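Local coordinates for alkaline phosphatase (Antarctic bacterium, PDB 2W5V), which probably hydrolyses phosphate monoesters as a zinc- and magnesium-dependent alkaline phosphatase, working through a phosphoserine intermediate, at residues 229-232 against 233-237. The protein carries 1 engineered substitution. Sequence-based numbering, arbitrary orientation.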
ATOM      1  N   ASN B 229       6.836  24.409 -11.418  1.00 28.77           N
ATOM      2  CA  ASN B 229       7.594  23.748 -10.355  1.00 28.65           C
ATOM      3  C   ASN B 229       7.549  24.449  -8.997  1.00 31.63           C
ATOM      4  O   ASN B 229       8.500  24.367  -8.217  1.00 27.06           O
ATOM      5  CB  ASN B 229       9.052  23.554 -10.778  1.00 32.67           C
ATOM      6  CG  ASN B 229       9.864  24.826 -10.655  1.00 43.82           C
ATOM      7  OD1 ASN B 229      11.070  24.784 -10.413  1.00 53.87           O
ATOM      8  ND2 ASN B 229       9.205  25.968 -10.811  1.00 44.63           N
ATOM      9  N   PHE B 230       6.442  25.122  -8.713  1.00 29.51           N
ATOM     10  CA  PHE B 230       6.288  25.800  -7.429  1.00 27.90           C
ATOM     11  C   PHE B 230       6.630  24.919  -6.221  1.00 26.76           C
ATOM     12  O   PHE B 230       7.414  25.311  -5.357  1.00 23.35           O
ATOM     13  CB  PHE B 230       4.871  26.328  -7.256  1.00 25.43           C
ATOM     14  CG  PHE B 230       4.577  26.771  -5.851  1.00 23.51           C
ATOM     15  CD1 PHE B 230       5.133  27.941  -5.355  1.00 24.11           C
ATOM     16  CD2 PHE B 230       3.765  26.014  -5.024  1.00 26.85           C
ATOM     17  CE1 PHE B 230       4.868  28.362  -4.058  1.00 23.90           C
ATOM     18  CE2 PHE B 230       3.498  26.421  -3.720  1.00 21.74           C
ATOM     19  CZ  PHE B 230       4.053  27.599  -3.238  1.00 28.92           C
ATOM     20  N   LEU B 231       6.032  23.734  -6.143  1.00 24.73           N
ATOM     21  CA  LEU B 231       6.198  22.925  -4.942  1.00 23.86           C
ATOM     22  C   LEU B 231       7.671  22.564  -4.722  1.00 28.21           C
ATOM     23  O   LEU B 231       8.199  22.741  -3.627  1.00 24.00           O
ATOM     24  CB  LEU B 231       5.305  21.676  -4.979  1.00 19.36           C
ATOM     25  CG  LEU B 231       5.328  20.771  -3.748  1.00 22.19           C
ATOM     26  CD1 LEU B 231       4.902  21.532  -2.503  1.00 24.08           C
ATOM     27  CD2 LEU B 231       4.432  19.567  -3.975  1.00 25.02           C
ATOM     28  N   SER B 232       8.341  22.072  -5.759  1.00 25.04           N
ATOM     29  CA  SER B 232       9.765  21.775  -5.635  1.00 23.58           C
ATOM     30  C   SER B 232      10.585  23.023  -5.311  1.00 26.30           C
ATOM     31  O   SER B 232      11.389  23.017  -4.381  1.00 29.03           O
ATOM     32  CB  SER B 232      10.305  21.114  -6.903  1.00 21.69           C
ATOM     33  OG  SER B 232       9.746  19.823  -7.058  1.00 31.26           O
ATOM     34  N   ALA B 233      10.383  24.086  -6.085  1.00 23.49           N
ATOM     35  CA  ALA B 233      11.166  25.306  -5.920  1.00 22.33           C
ATOM     36  C   ALA B 233      11.001  25.901  -4.523  1.00 25.67           C
ATOM     37  O   ALA B 233      11.967  26.373  -3.925  1.00 25.30           O
ATOM     38  CB  ALA B 233      10.794  26.339  -6.988  1.00 23.90           C
ATOM     39  N   ALA B 234       9.772  25.882  -4.011  1.00 23.20           N
ATOM     40  CA  ALA B 234       9.489  26.455  -2.700  1.00 25.40           C
ATOM     41  C   ALA B 234      10.065  25.586  -1.586  1.00 27.93           C
ATOM     42  O   ALA B 234      10.530  26.096  -0.570  1.00 21.93           O
ATOM     43  CB  ALA B 234       7.996  26.651  -2.510  1.00 25.67           C
ATOM     44  N   THR B 235      10.032  24.271  -1.782  1.00 23.10           N
ATOM     45  CA  THR B 235      10.651  23.356  -0.830  1.00 21.65           C
ATOM     46  C   THR B 235      12.172  23.556  -0.812  1.00 22.93           C
ATOM     47  O   THR B 235      12.797  23.598   0.251  1.00 22.89           O
ATOM     48  CB  THR B 235      10.322  21.889  -1.181  1.00 22.35           C
ATOM     49  OG1 THR B 235       8.904  21.703  -1.144  1.00 23.87           O
ATOM     50  CG2 THR B 235      10.966  20.941  -0.188  1.00 24.17           C
ATOM     51  N   ASP B 236      12.768  23.687  -1.991  1.00 24.65           N
ATOM     52  CA  ASP B 236      14.212  23.879  -2.081  1.00 30.25           C
ATOM     53  C   ASP B 236      14.615  25.214  -1.460  1.00 32.17           C
ATOM     54  O   ASP B 236      15.663  25.336  -0.817  1.00 30.92           O
ATOM     55  CB  ASP B 236      14.669  23.833  -3.535  1.00 42.70           C
ATOM     56  CG  ASP B 236      16.176  23.797  -3.662  1.00 62.77           C
ATOM     57  OD1 ASP B 236      16.775  22.767  -3.279  1.00 69.70           O
ATOM     58  OD2 ASP B 236      16.761  24.795  -4.140  1.00 65.66           O
ATOM     59  N   LEU B 237      13.778  26.220  -1.667  1.00 24.79           N
ATOM     60  CA  LEU B 237      14.024  27.533  -1.089  1.00 26.13           C
ATOM     61  C   LEU B 237      13.927  27.456   0.440  1.00 26.34           C
ATOM     62  O   LEU B 237      14.767  28.012   1.154  1.00 25.96           O
ATOM     63  CB  LEU B 237      13.024  28.548  -1.639  1.00 24.90           C
ATOM     64  CG  LEU B 237      13.286  30.011  -1.295  1.00 31.43           C
ATOM     65  CD1 LEU B 237      14.626  30.457  -1.866  1.00 30.25           C
ATOM     66  CD2 LEU B 237      12.159  30.872  -1.827  1.00 36.22           C
TER
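L231 O is gripped twice by T235, once by the backbone N at 3.0 Å and once by the side-chain OG1 at 2.8 Å. The two donors reach this oxygen from opposite faces of the carbonyl plane, OG1 lying 32° off it. T235 OG1 can fold back onto the preceding turn because it stands beside its own backbone N, anti to the carbonyl carbon (chi1 -60°). One residue earlier, A234 CB lies over a face of the F230 ring, a CH-pi contact 4.2 Å from the ring centroid and displaced toward the CE1 rim, where the gap is 3.9 Å. At the helix start, A233 CB packs against the amide of N229, with OD1 3.8 Å away; N229 occupies the N-cap position, yet its side chain makes no capping bond. Regular i to i+4 backbone bonds underlie these contacts, from A233 N to N229 O (2.9 Å), from A234 N to F230 O and from D236 N to S232 O. Further out, L231 and A234 touch V128 of strand 124-129, L231 and S232 meet helix 267-291, and T235 OG1 is also hydrogen-bonded to S253 OG on strand 249-255. A valine in place of T235 would probably leave S253 OG without this partner and take from L231 O the second of its two bonds to T235. The first two turns of helix 230-242 thus pack on the central sheet of the alkaline phosphatase fold, and the threonine hydroxyl, a polar group on the buried, largely apolar side of the helix, couples it to the strand that carries the magnesium ligand E254.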